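Local coordinates for cellobiose 2-epimerase (Spirochaeta thermophila DSM 6192, PDB 5ZIG), which probably catalyses the reversible 2-epimerization of cellobiose to 4-O-beta-D-glucopyranosyl-D-mannose, at residues Pro186-Met191 against Ala243-Gly248; Arg290-His295 against Ala341-Arg346; Asn301-Arg304 against Ser308-Arg311; Val317-Phe322 against Ser387-Glu392. All coordinates share one frame; numbering follows the deposited sequence.

Along the chain from the N terminus, the first of the four to close is contact 1, whose loop holds helices 191-208 and 211-228 and the middle strand of a small sheet. Contact 2 opens later, on helix 275-294, and closes only on helix 336-352. Nested inside its loop is contact 3, a short beta hairpin. Contact 4 begins in the same loop, on helix 315-332, but ends beyond it on helix 384-402, so contacts 2 and 4 cross. They also touch, through Phe322 against Trp345 and Ala341. Contact 2 joins two outer helices of the alpha/alpha barrel and contact 4 two inner ones, and their touch links the layers; contacts 1 and 3 belong to short sheets.

Contact 1. Residues Pro186-Met191 against Ala243-Gly248; sequences PAPKTM and APMGGG
Met245 reaches across to Ala187 and Pro188 with the sulfur and methyl end of its side chain, and this one thioether carries the whole contact. The apolar part comes first. SD of Met245 stands 3.9 Å from CB of Ala187 and 3.8 Å from CD of Pro188, whose side chain it crosses at about a right angle. The methyl goes further, to the main chain: CE of Met245 lies 3.6 Å from CA of Ala187. CG is placed opposite the carbonyl carbon and beside the backbone N, and after an extended middle section the chain bends at its last torsion (chi3 65°), folding CE back over the loop.

The closest approach to a polar atom is made by the same methyl, since CE of Met245 is 3.4 Å from the carbonyl O of Pro186. The backbones remain apart, with the CA atoms of Ala187 and Met245 6.9 Å from each other. Strand 237-238 is the middle strand of the three-stranded antiparallel sheet, between strands 189-190 and 244-245. Its Tyr237 touches both side chains and is joined to Met245 by backbone hydrogen bonding.

The case illustrates how the loop leading into one edge strand can meet a residue of the other edge. With van der Waals contact alone across the pair, the join depends on the fit of a flexible, unbranched side chain rather than on any directional bond.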
loop_
_atom_site.group_PDB
_atom_site.type_symbol
_atom_site.label_atom_id
_atom_site.label_comp_id
_atom_site.label_asym_id
_atom_site.label_seq_id
_atom_site.Cartn_x
_atom_site.Cartn_y
_atom_site.Cartn_z
ATOM N N PRO A 186 7.961 2.014 23.451
ATOM C CA PRO A 186 7.621 2.191 22.035
ATOM C C PRO A 186 8.753 1.706 21.137
ATOM O O PRO A 186 9.925 1.655 21.532
ATOM C CB PRO A 186 7.390 3.705 21.907
ATOM C CG PRO A 186 8.161 4.312 23.056
ATOM C CD PRO A 186 8.206 3.290 24.157
ATOM N N ALA A 187 8.379 1.315 19.916
ATOM C CA ALA A 187 9.347 0.698 19.009
ATOM C C ALA A 187 10.004 1.762 18.135
ATOM O O ALA A 187 9.298 2.578 17.528
ATOM C CB ALA A 187 8.668 -0.352 18.130
ATOM N N PRO A 188 11.337 1.818 18.071
ATOM C CA PRO A 188 11.978 2.807 17.189
ATOM C C PRO A 188 11.860 2.470 15.708
ATOM O O PRO A 188 11.981 3.384 14.878
ATOM C CB PRO A 188 13.448 2.800 17.655
ATOM C CG PRO A 188 13.437 2.112 19.016
ATOM C CD PRO A 188 12.326 1.104 18.897
ATOM N N LYS A 189 11.596 1.207 15.350
ATOM C CA LYS A 189 11.447 0.818 13.951
ATOM C C LYS A 189 10.264 -0.140 13.770
ATOM O O LYS A 189 9.937 -0.930 14.664
ATOM C CB LYS A 189 12.745 0.179 13.438
ATOM C CG LYS A 189 13.910 1.154 13.325
ATOM C CD LYS A 189 15.249 0.443 13.231
ATOM C CE LYS A 189 16.385 1.476 13.100
ATOM N NZ LYS A 189 17.745 0.855 13.046
ATOM N N THR A 190 9.617 -0.059 12.599
ATOM C CA THR A 190 8.492 -0.930 12.262
ATOM C C THR A 190 8.669 -1.502 10.850
ATOM O O THR A 190 9.189 -0.820 9.955
ATOM C CB THR A 190 7.112 -0.176 12.381
ATOM O OG1 THR A 190 6.991 0.821 11.357
ATOM C CG2 THR A 190 6.937 0.492 13.754
ATOM N N MET A 191 8.254 -2.770 10.663
ATOM C CA MET A 191 8.212 -3.364 9.322
ATOM C C MET A 191 7.337 -2.529 8.407
ATOM O O MET A 191 7.676 -2.290 7.244
ATOM C CB MET A 191 7.711 -4.817 9.425
ATOM C CG MET A 191 7.056 -5.540 8.198
ATOM S SD MET A 191 5.459 -4.930 7.620
ATOM C CE MET A 191 4.437 -5.503 9.001
ATOM N N ALA A 243 16.495 -5.797 17.290
ATOM C CA ALA A 243 15.926 -6.812 18.151
ATOM C C ALA A 243 14.403 -6.804 18.010
ATOM O O ALA A 243 13.785 -5.729 17.941
ATOM C CB ALA A 243 16.347 -6.572 19.606
ATOM N N PRO A 244 13.769 -7.977 17.938
ATOM C CA PRO A 244 12.300 -8.034 17.877
ATOM C C PRO A 244 11.640 -7.450 19.120
ATOM O O PRO A 244 12.047 -7.719 20.251
ATOM C CB PRO A 244 12.020 -9.534 17.756
ATOM C CG PRO A 244 13.284 -10.087 17.160
ATOM C CD PRO A 244 14.381 -9.303 17.749
ATOM N N MET A 245 10.597 -6.657 18.909
ATOM C CA MET A 245 9.790 -6.152 20.010
ATOM C C MET A 245 8.354 -6.637 19.853
ATOM O O MET A 245 7.825 -6.675 18.739
ATOM C CB MET A 245 9.828 -4.624 20.071
ATOM C CG MET A 245 11.195 -4.065 20.408
ATOM S SD MET A 245 11.270 -2.270 20.228
ATOM C CE MET A 245 10.121 -1.726 21.502
ATOM N N GLY A 246 7.735 -7.016 20.974
ATOM C CA GLY A 246 6.367 -7.502 20.924
ATOM C C GLY A 246 6.256 -8.753 20.078
ATOM O O GLY A 246 7.152 -9.603 20.054
ATOM N N GLY A 247 5.150 -8.873 19.364
ATOM C CA GLY A 247 4.975 -10.016 18.495
ATOM C C GLY A 247 3.811 -9.827 17.553
ATOM O O GLY A 247 3.379 -8.706 17.286
ATOM N N GLY A 248 3.315 -10.944 17.044
ATOM C CA GLY A 248 2.121 -10.950 16.226
ATOM C C GLY A 248 2.429 -11.047 14.743
ATOM O O GLY A 248 3.554 -10.830 14.282
#

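Contact 2. Residues Arg290-His295 against Ala341-Arg346; sequences RALDTH and ACTVWR
Leu292 and Val344 meet through their methyl groups where two helices of an alpha/alpha barrel, the fold of the N-acylglucosamine 2-epimerase family, come together far from the barrel centre. Helix 275-294 is close to its C-terminal end here, while helix 336-352 continues past the contact.

The leucine presents its forked end to one branch of the valine. CD1 of Leu292 is 3.6 Å from CG2 of Val344, and CD2 of Leu292 touches that same methyl more loosely, at 4.1 Å, so that CG2 sits against the fork and the two side chains meet at a slant. With CG of Leu292 opposite its own backbone N (chi1 -167°), the side chain extends from its helix toward the other. Val344 offers CG2, the branch beside its backbone N. The second valine branch, CG1, turns instead to Gln318 and Phe322 of helix 315-332.

Thr343 adds a peripheral contact through its methyl, CG2 lying 4.4 Å from CD2 of Leu292. Its hydroxyl is engaged with the carbonyl O of Asp339, one turn back in the same helix, which leaves an apolar group for the leucine to meet. Around this apolar point Leu292 also touches Leu299 and His340, and a salt bridge from Asp293 to Arg336 makes a second, polar tie between the helices.

Where helix 275-294 ends, the ring of His295 folds back on the last turn: its ND1 donates to the carbonyl O of Ala291 at 3.2 Å, with that oxygen lying in the ring plane and also accepting from the backbone N of His295.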
loop_
_atom_site.group_PDB
_atom_site.type_symbol
_atom_site.label_atom_id
_atom_site.label_comp_id
_atom_site.label_asym_id
_atom_site.label_seq_id
_atom_site.Cartn_x
_atom_site.Cartn_y
_atom_site.Cartn_z
ATOM N N ARG A 290 -2.012 -21.596 2.928
ATOM C CA ARG A 290 -2.563 -22.494 3.934
ATOM C C ARG A 290 -3.434 -21.746 4.936
ATOM O O ARG A 290 -4.440 -22.290 5.400
ATOM C CB ARG A 290 -1.435 -23.246 4.653
ATOM C CG ARG A 290 -0.842 -24.415 3.852
ATOM C CD ARG A 290 0.176 -25.213 4.675
ATOM N NE ARG A 290 1.249 -24.373 5.217
ATOM C CZ ARG A 290 2.494 -24.335 4.744
ATOM N NH1 ARG A 290 2.849 -25.092 3.715
ATOM N NH2 ARG A 290 3.387 -23.533 5.302
ATOM N N ALA A 291 -3.079 -20.501 5.269
ATOM C CA ALA A 291 -3.935 -19.703 6.143
ATOM C C ALA A 291 -5.275 -19.388 5.484
ATOM O O ALA A 291 -6.292 -19.310 6.174
ATOM C CB ALA A 291 -3.219 -18.401 6.546
ATOM N N LEU A 292 -5.297 -19.196 4.158
ATOM C CA LEU A 292 -6.566 -18.976 3.472
ATOM C C LEU A 292 -7.431 -20.228 3.523
ATOM O O LEU A 292 -8.665 -20.148 3.633
ATOM C CB LEU A 292 -6.313 -18.565 2.019
ATOM C CG LEU A 292 -7.517 -18.009 1.260
ATOM C CD1 LEU A 292 -7.623 -16.524 1.487
ATOM C CD2 LEU A 292 -7.406 -18.312 -0.232
ATOM N N ASP A 293 -6.791 -21.392 3.460
ATOM C CA ASP A 293 -7.508 -22.657 3.526
ATOM C C ASP A 293 -8.043 -22.908 4.930
ATOM O O ASP A 293 -9.238 -23.164 5.107
ATOM C CB ASP A 293 -6.588 -23.788 3.067
ATOM C CG ASP A 293 -6.560 -23.929 1.552
ATOM O OD1 ASP A 293 -7.417 -23.316 0.879
ATOM O OD2 ASP A 293 -5.674 -24.634 1.028
ATOM N N THR A 294 -7.175 -22.810 5.945
ATOM C CA THR A 294 -7.632 -22.939 7.330
ATOM C C THR A 294 -8.817 -22.023 7.614
ATOM O O THR A 294 -9.781 -22.427 8.278
ATOM C CB THR A 294 -6.496 -22.610 8.307
ATOM O OG1 THR A 294 -5.455 -23.586 8.199
ATOM C CG2 THR A 294 -7.016 -22.584 9.750
ATOM N N HIS A 295 -8.762 -20.784 7.126
ATOM C CA HIS A 295 -9.750 -19.773 7.463
ATOM C C HIS A 295 -10.850 -19.644 6.416
ATOM O O HIS A 295 -11.566 -18.633 6.405
ATOM C CB HIS A 295 -9.064 -18.420 7.696
ATOM C CG HIS A 295 -8.379 -18.325 9.024
ATOM N ND1 HIS A 295 -7.038 -18.596 9.191
ATOM C CD2 HIS A 295 -8.856 -18.018 10.252
ATOM C CE1 HIS A 295 -6.716 -18.449 10.465
ATOM N NE2 HIS A 295 -7.802 -18.096 11.129
ATOM N N ALA A 341 -6.416 -16.663 -5.645
ATOM C CA ALA A 341 -6.788 -15.326 -6.107
ATOM C C ALA A 341 -8.266 -15.257 -6.487
ATOM O O ALA A 341 -9.004 -14.394 -6.003
ATOM C CB ALA A 341 -5.930 -14.917 -7.300
ATOM N N CYS A 342 -8.702 -16.142 -7.387
ATOM C CA CYS A 342 -10.114 -16.192 -7.753
ATOM C C CYS A 342 -10.999 -16.297 -6.515
ATOM O O CYS A 342 -12.006 -15.594 -6.410
ATOM C CB CYS A 342 -10.385 -17.360 -8.714
ATOM S SG CYS A 342 -9.460 -17.345 -10.316
ATOM N N THR A 343 -10.627 -17.160 -5.564
ATOM C CA THR A 343 -11.402 -17.305 -4.332
ATOM C C THR A 343 -11.469 -15.997 -3.559
ATOM O O THR A 343 -12.538 -15.600 -3.077
ATOM C CB THR A 343 -10.792 -18.408 -3.458
ATOM O OG1 THR A 343 -11.043 -19.681 -4.055
ATOM C CG2 THR A 343 -11.385 -18.395 -2.047
ATOM N N VAL A 344 -10.323 -15.325 -3.407
ATOM C CA VAL A 344 -10.299 -14.065 -2.673
ATOM C C VAL A 344 -11.132 -13.024 -3.401
ATOM O O VAL A 344 -11.898 -12.279 -2.777
ATOM C CB VAL A 344 -8.842 -13.597 -2.453
ATOM C CG1 VAL A 344 -8.792 -12.105 -2.108
ATOM C CG2 VAL A 344 -8.205 -14.414 -1.340
ATOM N N TRP A 345 -11.034 -12.981 -4.736
ATOM C CA TRP A 345 -11.755 -11.952 -5.480
ATOM C C TRP A 345 -13.262 -12.147 -5.371
ATOM O O TRP A 345 -14.016 -11.174 -5.255
ATOM C CB TRP A 345 -11.340 -11.945 -6.957
ATOM C CG TRP A 345 -12.093 -10.874 -7.698
ATOM C CD1 TRP A 345 -13.131 -11.046 -8.569
ATOM C CD2 TRP A 345 -11.902 -9.458 -7.577
ATOM N NE1 TRP A 345 -13.586 -9.821 -9.021
ATOM C CE2 TRP A 345 -12.855 -8.832 -8.420
ATOM C CE3 TRP A 345 -11.011 -8.654 -6.843
ATOM C CZ2 TRP A 345 -12.941 -7.447 -8.550
ATOM C CZ3 TRP A 345 -11.097 -7.290 -6.978
ATOM C CH2 TRP A 345 -12.069 -6.695 -7.814
ATOM N N ARG A 346 -13.712 -13.403 -5.422
ATOM C CA ARG A 346 -15.123 -13.706 -5.218
ATOM C C ARG A 346 -15.586 -13.223 -3.849
ATOM O O ARG A 346 -16.671 -12.643 -3.718
ATOM C CB ARG A 346 -15.346 -15.219 -5.383
ATOM C CG ARG A 346 -16.799 -15.656 -5.458
ATOM C CD ARG A 346 -17.591 -14.789 -6.422
ATOM N NE ARG A 346 -18.949 -15.291 -6.606
ATOM C CZ ARG A 346 -19.922 -14.601 -7.192
ATOM N NH1 ARG A 346 -19.674 -13.377 -7.648
ATOM N NH2 ARG A 346 -21.135 -15.136 -7.323
#

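Contact 3. Residues Asn301-Arg304 against Ser308-Arg311; sequences NEQR and SVDR
Arg304 lays one face of its guanidinium over CB and backbone N of Asp310; its plane is within 8° of the carboxylate's, but the charged atoms do not touch. At the guanidinium edge NH1 of Arg304 donates to OG of Ser308 (2.6 Å), also bonded to Asp306. The other end is tied by Asn301, whose CG lies opposite its backbone N (chi1 -177°), carrying the amide across: ND2 of Asn301 gives a nearly straight bond to OD2 of Asp310 (3.0 Å, 171°). The oxygen lies in the amide plane, yet the donor approaches from above the carboxylate, and the two flat groups stand almost perpendicular.

Between these clasps the strands pair antiparallel. Asp310 N donates to Glu302 O at 2.7 Å, and Arg304 N to Ser308 O likewise. Asn301 and Glu302 both face Asp310, a classic beta bulge: Asn301 N bonds firmly to Asp310 O, Glu302 N only weakly. Replacing Asp310 by an alanine would probably leave the Asn301 amide without its acceptor and free to turn.

The hairpin lies at the surface, its strands central in a four-stranded antiparallel sheet: 302-303 borders strand 249-250, through Gln303 and Ile249, and 309-314 borders 363-364 before leading into helix 315-332.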
loop_
_atom_site.group_PDB
_atom_site.type_symbol
_atom_site.label_atom_id
_atom_site.label_comp_id
_atom_site.label_asym_id
_atom_site.label_seq_id
_atom_site.Cartn_x
_atom_site.Cartn_y
_atom_site.Cartn_z
ATOM N N ASN A 301 -7.384 -10.862 9.949
ATOM C CA ASN A 301 -6.666 -9.598 9.981
ATOM C C ASN A 301 -5.296 -9.749 10.631
ATOM O O ASN A 301 -4.280 -9.338 10.056
ATOM C CB ASN A 301 -7.478 -8.534 10.700
ATOM C CG ASN A 301 -6.781 -7.201 10.687
ATOM O OD1 ASN A 301 -6.130 -6.842 9.702
ATOM N ND2 ASN A 301 -6.906 -6.459 11.774
ATOM N N GLU A 302 -5.237 -10.348 11.817
ATOM C CA GLU A 302 -3.935 -10.529 12.423
ATOM C C GLU A 302 -3.990 -11.602 13.494
ATOM O O GLU A 302 -5.048 -11.918 14.045
ATOM C CB GLU A 302 -3.411 -9.222 13.040
ATOM C CG GLU A 302 -4.102 -8.867 14.342
ATOM C CD GLU A 302 -3.455 -7.687 15.054
ATOM O OE1 GLU A 302 -2.208 -7.572 15.017
ATOM O OE2 GLU A 302 -4.197 -6.876 15.646
ATOM N N GLN A 303 -2.817 -12.148 13.777
ATOM C CA GLN A 303 -2.578 -12.957 14.958
ATOM C C GLN A 303 -1.999 -12.046 16.032
ATOM O O GLN A 303 -0.928 -11.456 15.836
ATOM C CB GLN A 303 -1.620 -14.098 14.632
ATOM C CG GLN A 303 -1.418 -15.098 15.747
ATOM C CD GLN A 303 -1.151 -16.491 15.199
ATOM O OE1 GLN A 303 -0.010 -16.849 14.911
ATOM N NE2 GLN A 303 -2.211 -17.275 15.037
ATOM N N ARG A 304 -2.712 -11.909 17.149
ATOM C CA ARG A 304 -2.220 -11.074 18.234
ATOM C C ARG A 304 -0.992 -11.709 18.883
ATOM O O ARG A 304 -0.680 -12.887 18.674
ATOM C CB ARG A 304 -3.325 -10.855 19.267
ATOM C CG ARG A 304 -4.526 -10.172 18.667
ATOM C CD ARG A 304 -5.459 -9.668 19.728
ATOM N NE ARG A 304 -6.761 -9.318 19.171
ATOM C CZ ARG A 304 -7.759 -10.177 18.976
ATOM N NH1 ARG A 304 -7.616 -11.460 19.286
ATOM N NH2 ARG A 304 -8.908 -9.739 18.469
ATOM N N SER A 308 -4.226 -15.403 19.863
ATOM C CA SER A 308 -5.578 -15.207 19.355
ATOM C C SER A 308 -5.529 -14.474 18.017
ATOM O O SER A 308 -4.536 -13.826 17.667
ATOM C CB SER A 308 -6.440 -14.425 20.356
ATOM O OG SER A 308 -6.014 -13.068 20.500
ATOM N N VAL A 309 -6.619 -14.581 17.261
ATOM C CA VAL A 309 -6.669 -14.086 15.889
ATOM C C VAL A 309 -7.819 -13.103 15.759
ATOM O O VAL A 309 -8.947 -13.394 16.181
ATOM C CB VAL A 309 -6.812 -15.234 14.867
ATOM C CG1 VAL A 309 -6.870 -14.673 13.442
ATOM C CG2 VAL A 309 -5.666 -16.214 15.002
ATOM N N ASP A 310 -7.528 -11.937 15.194
ATOM C CA ASP A 310 -8.577 -11.016 14.771
ATOM C C ASP A 310 -9.105 -11.534 13.439
ATOM O O ASP A 310 -8.408 -11.467 12.421
ATOM C CB ASP A 310 -8.039 -9.592 14.645
ATOM C CG ASP A 310 -9.081 -8.616 14.121
ATOM O OD1 ASP A 310 -10.241 -9.012 13.955
ATOM O OD2 ASP A 310 -8.755 -7.435 13.879
ATOM N N ARG A 311 -10.319 -12.070 13.443
ATOM C CA ARG A 311 -10.829 -12.720 12.250
ATOM C C ARG A 311 -11.625 -11.774 11.381
ATOM O O ARG A 311 -12.270 -12.218 10.422
ATOM C CB ARG A 311 -11.654 -13.948 12.638
ATOM C CG ARG A 311 -10.788 -15.037 13.239
ATOM C CD ARG A 311 -11.582 -16.025 14.064
ATOM N NE ARG A 311 -10.745 -17.154 14.460
ATOM C CZ ARG A 311 -10.441 -17.446 15.723
ATOM N NH1 ARG A 311 -10.911 -16.694 16.699
ATOM N NH2 ARG A 311 -9.674 -18.489 16.008
#

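Contact 4. Residues Val317-Phe322 against Ser387-Glu392; sequences VQAEAF and SRACLE
Ala319 and Ala389 meet methyl to methyl where two inner helices of the (alpha/alpha)6 barrel run side by side, their local axes 9.2 Å apart and only 16° from parallel. This is the dry, close-packed part. The CB atoms of Ala319 and Ala389 are 4.1 Å apart, and small residues on both helices let the backbones approach. Phe322 closes the flank with its ring edge: CE2 lies 3.7 Å from the carbonyl O of Ala389, and that oxygen is in the ring plane. The same ring also meets Trp345 and touches Leu18.

On the other flank the contact turns polar and holds water. Arg388 donates from NH2 to OE2 of Glu320 (2.9 Å, nearly straight) in a salt bridge, the oxygen lying in the guanidinium plane but the donor standing above the carboxylate. With the planes 77° apart, the pair meets through one N-H and one oxygen instead of the flat two-bond arrangement. A bend in the arginine chain at chi3 (68°) swings the guanidinium toward helix 315-332.

Both groups have further partners: Trp259 and His385 for the glutamate, Glu199 and Glu256 for the arginine. A leucine in place of Glu320 would probably leave the indole N-H of Trp259 without its acceptor and Arg388 less firmly oriented. A bound 1,2-ethanediol about 4 Å from the Arg388 side chain, although probably from the crystallisation liquor, is consistent with a nearby pocket.

One water spans the polar side, donating to OE2 of Glu320 and accepting from NE of Arg388, 2.8 Å from each.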
loop_
_atom_site.group_PDB
_atom_site.type_symbol
_atom_site.label_atom_id
_atom_site.label_comp_id
_atom_site.label_asym_id
_atom_site.label_seq_id
_atom_site.Cartn_x
_atom_site.Cartn_y
_atom_site.Cartn_z
ATOM N N VAL A 317 -6.449 -6.251 3.223
ATOM C CA VAL A 317 -5.876 -7.526 3.402
ATOM C C VAL A 317 -6.319 -8.473 2.251
ATOM O O VAL A 317 -5.544 -9.216 1.737
ATOM C CB VAL A 317 -6.275 -8.050 4.782
ATOM C CG1 VAL A 317 -5.901 -9.477 4.996
ATOM C CG2 VAL A 317 -5.676 -7.210 5.878
ATOM N N GLN A 318 -7.594 -8.393 1.890
ATOM C CA GLN A 318 -8.153 -9.224 0.855
ATOM C C GLN A 318 -7.602 -8.767 -0.468
ATOM O O GLN A 318 -7.201 -9.567 -1.267
ATOM C CB GLN A 318 -9.690 -9.219 0.870
ATOM C CG GLN A 318 -10.314 -9.451 2.204
ATOM C CD GLN A 318 -9.702 -10.553 3.035
ATOM O OE1 GLN A 318 -9.526 -11.637 2.606
ATOM N NE2 GLN A 318 -9.440 -10.249 4.281
ATOM N N ALA A 319 -7.587 -7.461 -0.644
ATOM C CA ALA A 319 -7.076 -6.871 -1.821
ATOM C C ALA A 319 -5.641 -7.293 -2.040
ATOM O O ALA A 319 -5.295 -7.718 -3.091
ATOM C CB ALA A 319 -7.173 -5.387 -1.754
ATOM N N GLU A 320 -4.827 -7.181 -1.015
ATOM C CA GLU A 320 -3.420 -7.537 -1.179
ATOM C C GLU A 320 -3.239 -9.032 -1.362
ATOM O O GLU A 320 -2.308 -9.463 -2.048
ATOM C CB GLU A 320 -2.600 -7.061 0.020
ATOM C CG GLU A 320 -2.526 -5.558 0.145
ATOM C CD GLU A 320 -2.022 -4.935 -1.108
ATOM O OE1 GLU A 320 -1.228 -5.606 -1.808
ATOM O OE2 GLU A 320 -2.420 -3.789 -1.402
ATOM N N ALA A 321 -4.089 -9.831 -0.721
ATOM C CA ALA A 321 -4.037 -11.267 -0.936
ATOM C C ALA A 321 -4.341 -11.603 -2.391
ATOM O O ALA A 321 -3.731 -12.514 -2.955
ATOM C CB ALA A 321 -4.999 -11.972 0.015
ATOM N N PHE A 322 -5.217 -10.829 -3.033
ATOM C CA PHE A 322 -5.483 -11.022 -4.460
ATOM C C PHE A 322 -4.223 -10.780 -5.304
ATOM O O PHE A 322 -3.810 -11.647 -6.089
ATOM C CB PHE A 322 -6.627 -10.093 -4.887
ATOM C CG PHE A 322 -6.953 -10.154 -6.330
ATOM C CD1 PHE A 322 -7.436 -11.342 -6.902
ATOM C CD2 PHE A 322 -6.795 -9.037 -7.134
ATOM C CE1 PHE A 322 -7.748 -11.401 -8.250
ATOM C CE2 PHE A 322 -7.093 -9.086 -8.486
ATOM C CZ PHE A 322 -7.579 -10.273 -9.047
ATOM N N SER A 387 -7.918 0.226 -5.764
ATOM C CA SER A 387 -7.637 0.623 -7.103
ATOM C C SER A 387 -6.382 -0.088 -7.581
ATOM O O SER A 387 -6.346 -0.533 -8.684
ATOM C CB SER A 387 -7.387 2.075 -7.271
ATOM O OG SER A 387 -8.535 2.836 -7.244
ATOM N N ARG A 388 -5.336 -0.108 -6.767
ATOM C CA ARG A 388 -4.135 -0.821 -7.173
ATOM C C ARG A 388 -4.448 -2.272 -7.505
ATOM O O ARG A 388 -3.942 -2.811 -8.496
ATOM C CB ARG A 388 -3.074 -0.769 -6.076
ATOM C CG ARG A 388 -1.730 -1.415 -6.507
ATOM C CD ARG A 388 -0.574 -1.061 -5.565
ATOM N NE ARG A 388 -0.729 -1.671 -4.241
ATOM C CZ ARG A 388 0.198 -1.661 -3.277
ATOM N NH1 ARG A 388 1.381 -1.088 -3.475
ATOM N NH2 ARG A 388 -0.059 -2.226 -2.104
ATOM N N ALA A 389 -5.258 -2.923 -6.665
ATOM C CA ALA A 389 -5.546 -4.335 -6.858
ATOM C C ALA A 389 -6.245 -4.553 -8.178
ATOM O O ALA A 389 -6.002 -5.555 -8.846
ATOM C CB ALA A 389 -6.382 -4.872 -5.698
ATOM N N CYS A 390 -7.050 -3.581 -8.601
ATOM C CA CYS A 390 -7.697 -3.658 -9.903
ATOM C C CYS A 390 -6.696 -3.435 -11.032
ATOM O O CYS A 390 -6.705 -4.165 -12.034
ATOM C CB CYS A 390 -8.833 -2.633 -9.979
ATOM S SG CYS A 390 -10.233 -2.930 -8.877
ATOM N N LEU A 391 -5.830 -2.422 -10.895
ATOM C CA LEU A 391 -4.827 -2.153 -11.924
ATOM C C LEU A 391 -3.799 -3.274 -12.003
ATOM O O LEU A 391 -3.441 -3.720 -13.095
ATOM C CB LEU A 391 -4.133 -0.815 -11.657
ATOM C CG LEU A 391 -5.024 0.411 -11.908
ATOM C CD1 LEU A 391 -4.486 1.622 -11.152
ATOM C CD2 LEU A 391 -5.184 0.721 -13.404
ATOM N N GLU A 392 -3.318 -3.743 -10.853
ATOM C CA GLU A 392 -2.413 -4.883 -10.845
ATOM C C GLU A 392 -3.099 -6.141 -11.385
ATOM O O GLU A 392 -2.503 -6.890 -12.166
ATOM C CB GLU A 392 -1.888 -5.125 -9.427
ATOM C CG GLU A 392 -0.782 -4.136 -9.013
ATOM C CD GLU A 392 0.526 -4.358 -9.770
ATOM O OE1 GLU A 392 0.910 -5.536 -10.008
ATOM O OE2 GLU A 392 1.173 -3.348 -10.131
HETATM O O HOH W 1 -3.256 -2.942 -3.925
#